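PDB 4RGY: esterase from uncultured bacterium FLS12, which probably hydrolyses carboxylic esters, acting as a low-temperature-active alkaline esterase of the alpha/beta-hydrolase type. Local coordinates for residues V169-A172 with E173-I177; D216-Y219 with E220-V223; D251-I254 with Q255-L258. One frame throughout, in Å; residues are numbered along the deposited sequence.

Interaction 1 (V169-A172 with E173-I177)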
loop_
_atom_site.group_PDB
_atom_site.type_symbol
_atom_site.label_atom_id
_atom_site.label_comp_id
_atom_site.label_asym_id
_atom_site.label_seq_id
_atom_site.Cartn_x
_atom_site.Cartn_y
_atom_site.Cartn_z
ATOM N N VAL A 169 30.230 13.302 9.483
ATOM C CA VAL A 169 28.794 13.151 9.239
ATOM C C VAL A 169 28.149 12.196 10.246
ATOM O O VAL A 169 27.110 12.511 10.826
ATOM C CB VAL A 169 28.492 12.714 7.781
ATOM C CG1 VAL A 169 27.133 12.032 7.678
ATOM C CG2 VAL A 169 28.556 13.908 6.849
ATOM N N TRP A 170 28.775 11.041 10.464
ATOM C CA TRP A 170 28.277 10.070 11.434
ATOM C C TRP A 170 28.320 10.628 12.851
ATOM O O TRP A 170 27.373 10.468 13.617
ATOM C CB TRP A 170 29.086 8.769 11.373
ATOM C CG TRP A 170 28.644 7.736 12.380
ATOM C CD1 TRP A 170 27.656 6.808 12.222
ATOM C CD2 TRP A 170 29.172 7.536 13.698
ATOM N NE1 TRP A 170 27.540 6.041 13.357
ATOM C CE2 TRP A 170 28.459 6.467 14.277
ATOM C CE3 TRP A 170 30.179 8.155 14.444
ATOM C CZ2 TRP A 170 28.719 6.008 15.568
ATOM C CZ3 TRP A 170 30.437 7.692 15.725
ATOM C CH2 TRP A 170 29.710 6.631 16.272
ATOM N N VAL A 171 29.427 11.272 13.205
ATOM C CA VAL A 171 29.535 11.898 14.517
ATOM C C VAL A 171 28.500 13.013 14.696
ATOM O O VAL A 171 27.871 13.126 15.751
ATOM C CB VAL A 171 30.962 12.441 14.774
ATOM C CG1 VAL A 171 31.004 13.236 16.068
ATOM C CG2 VAL A 171 31.958 11.301 14.821
ATOM N N ALA A 172 28.318 13.837 13.670
ATOM C CA ALA A 172 27.306 14.885 13.738
ATOM C C ALA A 172 25.916 14.290 13.958
ATOM O O ALA A 172 25.116 14.840 14.721
ATOM C CB ALA A 172 27.332 15.751 12.485
ATOM N N GLU A 173 25.635 13.162 13.309
ATOM C CA GLU A 173 24.339 12.511 13.473
ATOM C C GLU A 173 24.168 11.984 14.894
ATOM O O GLU A 173 23.094 12.114 15.483
ATOM C CB GLU A 173 24.145 11.385 12.456
ATOM C CG GLU A 173 22.814 10.648 12.624
ATOM C CD GLU A 173 22.512 9.697 11.481
ATOM O OE1 GLU A 173 23.385 8.871 11.143
ATOM O OE2 GLU A 173 21.398 9.767 10.926
ATOM N N GLN A 174 25.226 11.400 15.452
ATOM C CA GLN A 174 25.163 10.931 16.830
ATOM C C GLN A 174 24.887 12.093 17.786
ATOM O O GLN A 174 24.134 11.950 18.752
ATOM C CB GLN A 174 26.446 10.182 17.205
ATOM C CG GLN A 174 26.625 8.867 16.441
ATOM C CD GLN A 174 25.497 7.886 16.701
ATOM O OE1 GLN A 174 24.749 7.506 15.790
ATOM N NE2 GLN A 174 25.365 7.464 17.950
ATOM N N ARG A 175 25.474 13.254 17.501
ATOM C CA ARG A 175 25.191 14.449 18.291
ATOM C C ARG A 175 23.746 14.919 18.135
ATOM O O ARG A 175 23.119 15.335 19.109
ATOM C CB ARG A 175 26.174 15.575 17.964
ATOM C CG ARG A 175 27.593 15.246 18.399
ATOM C CD ARG A 175 28.495 16.470 18.378
ATOM N NE ARG A 175 29.789 16.161 18.982
ATOM C CZ ARG A 175 30.940 16.139 18.320
ATOM N NH1 ARG A 175 30.973 16.437 17.029
ATOM N NH2 ARG A 175 32.063 15.838 18.955
ATOM N N ASN A 176 23.202 14.818 16.929
ATOM C CA ASN A 176 21.791 15.147 16.725
ATOM C C ASN A 176 20.884 14.228 17.533
ATOM O O ASN A 176 19.873 14.661 18.087
ATOM C CB ASN A 176 21.408 15.050 15.252
ATOM C CG ASN A 176 22.127 16.066 14.391
ATOM O OD1 ASN A 176 22.637 17.070 14.882
ATOM N ND2 ASN A 176 22.169 15.802 13.089
ATOM N N ILE A 177 21.253 12.956 17.601
ATOM C CA ILE A 177 20.470 11.992 18.359
ATOM C C ILE A 177 20.630 12.185 19.866
ATOM O O ILE A 177 19.645 12.369 20.587
ATOM C CB ILE A 177 20.861 10.549 17.990
ATOM C CG1 ILE A 177 20.496 10.259 16.529
ATOM C CG2 ILE A 177 20.166 9.560 18.924
ATOM C CD1 ILE A 177 21.170 9.027 15.971
HETATM O O HOH W 1 25.365 9.766 9.617
#
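Gln-174 covers one face of the Trp-170 indole with its CG, a CH-pi contact between residues one helical turn apart. CG of Gln-174 stands 3.6 Å from the centroid of the six-membered ring of Trp-170, close to the normal. A bend at chi2 (-61°) brings the Gln-174 amide alongside the indole. The two planes are 12° apart, so the amide runs almost flat with the ring. Trp-170 for its part projects with CG anti to the backbone N (chi1 178°), which stands the indole out from the side of the helix where Gln-174 can meet it.

A second i to i+4 pair sits beside it. Val-171 and Arg-175 run side by side, pointing the same way, and the methyl CG1 of Val-171 lies over one face of the guanidinium, toward its rim, 3.3 Å from NH1 of Arg-175.

Beneath these side chains run the helical bonds, among them Asn-176 N to Ala-172 O at 2.9 Å. Glu-173 OE1 takes a 2.7 Å bond from a water that also reaches, weakly, the backbone O of Val-169, and it forms a salt bridge with Arg-83. The amide oxygen of Asn-176 bonds His-91 of the second subunit.

Helix 170-178 thus lays aliphatic carbon over the faces of an indole and a guanidinium, while the charge of Glu-173 is probably balanced by Arg-83 and the Asn-176 oxygen is satisfied across the subunit interface.

Interaction 2 (D216-Y219 with E220-V223)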
loop_
_atom_site.group_PDB
_atom_site.type_symbol
_atom_site.label_atom_id
_atom_site.label_comp_id
_atom_site.label_asym_id
_atom_site.label_seq_id
_atom_site.Cartn_x
_atom_site.Cartn_y
_atom_site.Cartn_z
ATOM N N ASP A 216 29.580 -10.141 12.504
ATOM C CA ASP A 216 28.942 -8.831 12.481
ATOM C C ASP A 216 29.926 -7.788 12.987
ATOM O O ASP A 216 30.706 -8.057 13.901
ATOM C CB ASP A 216 27.705 -8.867 13.389
ATOM C CG ASP A 216 26.735 -7.716 13.137
ATOM O OD1 ASP A 216 27.147 -6.543 13.216
ATOM O OD2 ASP A 216 25.544 -8.003 12.866
ATOM N N PHE A 217 29.895 -6.592 12.406
ATOM C CA PHE A 217 30.740 -5.507 12.897
ATOM C C PHE A 217 30.408 -5.171 14.348
ATOM O O PHE A 217 31.260 -4.670 15.084
ATOM C CB PHE A 217 30.649 -4.261 11.997
ATOM C CG PHE A 217 29.317 -3.564 12.032
ATOM C CD1 PHE A 217 28.156 -4.223 11.647
ATOM C CD2 PHE A 217 29.233 -2.230 12.403
ATOM C CE1 PHE A 217 26.940 -3.586 11.673
ATOM C CE2 PHE A 217 28.021 -1.579 12.424
ATOM C CZ PHE A 217 26.871 -2.255 12.054
ATOM N N LEU A 218 29.183 -5.485 14.762
ATOM C CA LEU A 218 28.732 -5.198 16.122
ATOM C C LEU A 218 29.014 -6.342 17.096
ATOM O O LEU A 218 28.597 -6.282 18.258
ATOM C CB LEU A 218 27.229 -4.886 16.124
ATOM C CG LEU A 218 26.845 -3.582 15.428
ATOM C CD1 LEU A 218 25.332 -3.491 15.239
ATOM C CD2 LEU A 218 27.377 -2.390 16.213
ATOM N N TYR A 219 29.725 -7.371 16.645
ATOM C CA TYR A 219 29.942 -8.540 17.497
ATOM C C TYR A 219 30.681 -8.194 18.791
ATOM O O TYR A 219 30.271 -8.619 19.874
ATOM C CB TYR A 219 30.682 -9.648 16.747
ATOM C CG TYR A 219 30.937 -10.867 17.605
ATOM C CD1 TYR A 219 29.888 -11.644 18.067
ATOM C CD2 TYR A 219 32.229 -11.225 17.976
ATOM C CE1 TYR A 219 30.108 -12.751 18.857
ATOM C CE2 TYR A 219 32.462 -12.344 18.759
ATOM C CZ TYR A 219 31.397 -13.096 19.202
ATOM O OH TYR A 219 31.603 -14.206 19.991
ATOM N N GLU A 220 31.760 -7.427 18.685
ATOM C CA GLU A 220 32.553 -7.076 19.861
ATOM C C GLU A 220 31.724 -6.319 20.895
ATOM O O GLU A 220 31.808 -6.618 22.092
ATOM C CB GLU A 220 33.810 -6.287 19.469
ATOM C CG GLU A 220 34.862 -7.117 18.738
ATOM C CD GLU A 220 34.375 -7.663 17.396
ATOM O OE1 GLU A 220 33.620 -6.954 16.687
ATOM O OE2 GLU A 220 34.739 -8.813 17.060
ATOM N N ASP A 221 30.919 -5.358 20.440
ATOM C CA ASP A 221 30.014 -4.628 21.329
ATOM C C ASP A 221 29.045 -5.590 21.999
ATOM O O ASP A 221 28.718 -5.439 23.180
ATOM C CB ASP A 221 29.204 -3.575 20.564
ATOM C CG ASP A 221 30.014 -2.354 20.182
ATOM O OD1 ASP A 221 31.142 -2.189 20.682
ATOM O OD2 ASP A 221 29.503 -1.541 19.377
ATOM N N ASN A 222 28.549 -6.564 21.238
ATOM C CA ASN A 222 27.655 -7.552 21.809
ATOM C C ASN A 222 28.310 -8.430 22.865
ATOM O O ASN A 222 27.710 -8.704 23.903
ATOM C CB ASN A 222 27.003 -8.395 20.711
ATOM C CG ASN A 222 25.745 -7.746 20.171
ATOM O OD1 ASN A 222 24.657 -7.967 20.699
ATOM N ND2 ASN A 222 25.892 -6.909 19.147
ATOM N N VAL A 223 29.540 -8.856 22.609
ATOM C CA VAL A 223 30.262 -9.653 23.592
ATOM C C VAL A 223 30.489 -8.838 24.872
ATOM O O VAL A 223 30.317 -9.345 25.986
ATOM C CB VAL A 223 31.599 -10.175 23.023
ATOM C CG1 VAL A 223 32.471 -10.761 24.136
ATOM C CG2 VAL A 223 31.329 -11.210 21.934
HETATM O O HOH W 2 31.417 -4.180 17.871
#
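The carbonyl O of Leu-218 is gripped twice by Asn-222, through the backbone N and the side-chain ND2. Asn-222 ND2 lies 2.9 Å from Leu-218 O with a nearly straight N-H (170°), coming from above the carbonyl plane, whereas the backbone N of Asn-222 approaches in that plane. ND2 also bonds Gly-151 O, which fixes the rotation of the buried amide.

Next to it a ring face of Tyr-219 makes a CH-pi contact with CG2 of Val-223, 3.6 Å from the ring centroid. Tyr-219 CG, anti to N (chi1 179°), sends the ring outward and slightly forward to that methyl. The carboxylate of Glu-220, turned 78° from the ring, brings OE2 to its edge, 3.6 Å from CD2 of Tyr-219. The phenol OH bonds Glu-240. A water bridges Phe-217 O and Asp-221 N.

Ahead of the helix, Asp-216 OD1 accepts from Leu-218 N at 2.8 Å in an Asx turn, and OD2 bonds ND1 of His-245. Asp-216 has the placing expected of the acid in a Ser-His-Asp triad with Ser-126. One oxygen is anchored to the turn and the other faces the histidine, so this turn into helix 219-232 probably helps to hold the carboxylate.

Interaction 3 (D251-I254 with Q255-L258)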
loop_
_atom_site.group_PDB
_atom_site.type_symbol
_atom_site.label_atom_id
_atom_site.label_comp_id
_atom_site.label_asym_id
_atom_site.label_seq_id
_atom_site.Cartn_x
_atom_site.Cartn_y
_atom_site.Cartn_z
ATOM N N ASP A 251 16.190 -13.577 9.658
ATOM C CA ASP A 251 15.085 -14.441 9.271
ATOM C C ASP A 251 15.165 -15.758 10.042
ATOM O O ASP A 251 14.145 -16.281 10.491
ATOM C CB ASP A 251 15.122 -14.705 7.760
ATOM C CG ASP A 251 13.951 -15.554 7.279
ATOM O OD1 ASP A 251 12.801 -15.079 7.317
ATOM O OD2 ASP A 251 14.177 -16.702 6.853
ATOM N N ALA A 252 16.373 -16.292 10.196
ATOM C CA ALA A 252 16.572 -17.512 10.966
ATOM C C ALA A 252 16.375 -17.247 12.456
ATOM O O ALA A 252 15.658 -17.974 13.144
ATOM C CB ALA A 252 17.965 -18.076 10.711
ATOM N N GLN A 253 17.016 -16.200 12.958
ATOM C CA GLN A 253 16.996 -15.940 14.390
ATOM C C GLN A 253 15.634 -15.517 14.931
ATOM O O GLN A 253 15.307 -15.821 16.083
ATOM C CB GLN A 253 18.051 -14.900 14.763
ATOM C CG GLN A 253 19.468 -15.404 14.606
ATOM C CD GLN A 253 19.713 -16.647 15.420
ATOM O OE1 GLN A 253 19.954 -17.719 14.872
ATOM N NE2 GLN A 253 19.641 -16.517 16.741
ATOM N N ILE A 254 14.830 -14.820 14.129
ATOM C CA ILE A 254 13.533 -14.371 14.638
ATOM C C ILE A 254 12.617 -15.559 14.960
ATOM O O ILE A 254 11.782 -15.483 15.864
ATOM C CB ILE A 254 12.845 -13.338 13.706
ATOM C CG1 ILE A 254 11.761 -12.560 14.460
ATOM C CG2 ILE A 254 12.256 -14.007 12.471
ATOM C CD1 ILE A 254 12.282 -11.744 15.641
ATOM N N GLN A 255 12.807 -16.673 14.251
ATOM C CA GLN A 255 12.070 -17.904 14.564
ATOM C C GLN A 255 12.417 -18.428 15.960
ATOM O O GLN A 255 11.541 -18.892 16.692
ATOM C CB GLN A 255 12.344 -18.974 13.509
ATOM C CG GLN A 255 11.818 -18.592 12.130
ATOM C CD GLN A 255 12.289 -19.552 11.074
ATOM O OE1 GLN A 255 11.830 -20.697 11.018
ATOM N NE2 GLN A 255 13.218 -19.108 10.236
ATOM N N ARG A 256 13.689 -18.321 16.337
ATOM C CA ARG A 256 14.123 -18.751 17.663
ATOM C C ARG A 256 13.578 -17.804 18.724
ATOM O O ARG A 256 13.127 -18.235 19.783
ATOM C CB ARG A 256 15.645 -18.826 17.723
ATOM C CG ARG A 256 16.237 -19.780 16.689
ATOM C CD ARG A 256 17.739 -19.925 16.867
ATOM N NE ARG A 256 18.072 -20.434 18.193
ATOM C CZ ARG A 256 18.095 -21.723 18.520
ATOM N NH1 ARG A 256 17.793 -22.652 17.615
ATOM N NH2 ARG A 256 18.411 -22.090 19.754
ATOM N N VAL A 257 13.584 -16.509 18.433
ATOM C CA VAL A 257 13.009 -15.548 19.361
ATOM C C VAL A 257 11.520 -15.819 19.574
ATOM O O VAL A 257 11.036 -15.783 20.706
ATOM C CB VAL A 257 13.224 -14.103 18.885
ATOM C CG1 VAL A 257 12.372 -13.132 19.698
ATOM C CG2 VAL A 257 14.706 -13.735 18.984
ATOM N N LEU A 258 10.794 -16.096 18.491
ATOM C CA LEU A 258 9.368 -16.385 18.600
ATOM C C LEU A 258 9.094 -17.598 19.499
ATOM O O LEU A 258 8.181 -17.566 20.315
ATOM C CB LEU A 258 8.744 -16.576 17.215
ATOM C CG LEU A 258 8.613 -15.311 16.355
ATOM C CD1 LEU A 258 8.210 -15.693 14.948
ATOM C CD2 LEU A 258 7.613 -14.327 16.947
#
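Gln-255 reaches back along the helix to the carbonyl of Asp-251, its NE2 3.0 Å from Asp-251 O along an almost straight N-H (177°). The donor comes from above the carbonyl plane, while the oxygen lies in the plane of the Gln-255 amide. With an alanine in place of Gln-255, Asp-251 O would probably lose this donor and the packing on Tyr-68 would be reduced.

On another flank Gln-253 and Arg-256 run side by side, amide and guanidinium planes 23° apart, with OE1 of Gln-253 3.7 Å from CD of Arg-256. The bend of Arg-256 at chi3 (59°) turns its guanidinium toward Glu-239, with which NH2 makes a salt bridge. CD1 of Ile-254 rests 4.1 Å from CB of Val-257, and Leu-258 N bonds Ile-254 O at 2.9 Å.

Further out, Asp-251 OD1 accepts a hydrogen bond from the backbone N of Ser-64. Ile-254, Gln-255 and Leu-258 pack on Tyr-68 of helix 65-68, while Gln-253 and Val-257 lie on strands 145-149 and 207-213. A C-terminal helix packed so against a central, mainly parallel sheet is characteristic of the alpha/beta-hydrolase fold.

Along the chain the three contacts come in series, none nesting in or crossing another, and each is local, closing a helical turn or the beta turn before a helix. Interaction 1 takes up most of helix 170-178, its centre about 21 Å from the centre of the chain, where a second subunit approaches. Interaction 2 follows strand 207-213 and starts helix 219-232, carrying the probable triad acid. Interaction 3 lies within helix 247-260, after strand 236-241, and seats that helix against the sheet and helix 65-68. Interactions 1 and 3 are on opposite sides of the chain's centre, their centres about 31 Å apart. His-245, bonded from interaction 2, falls just ahead of the helix of interaction 3.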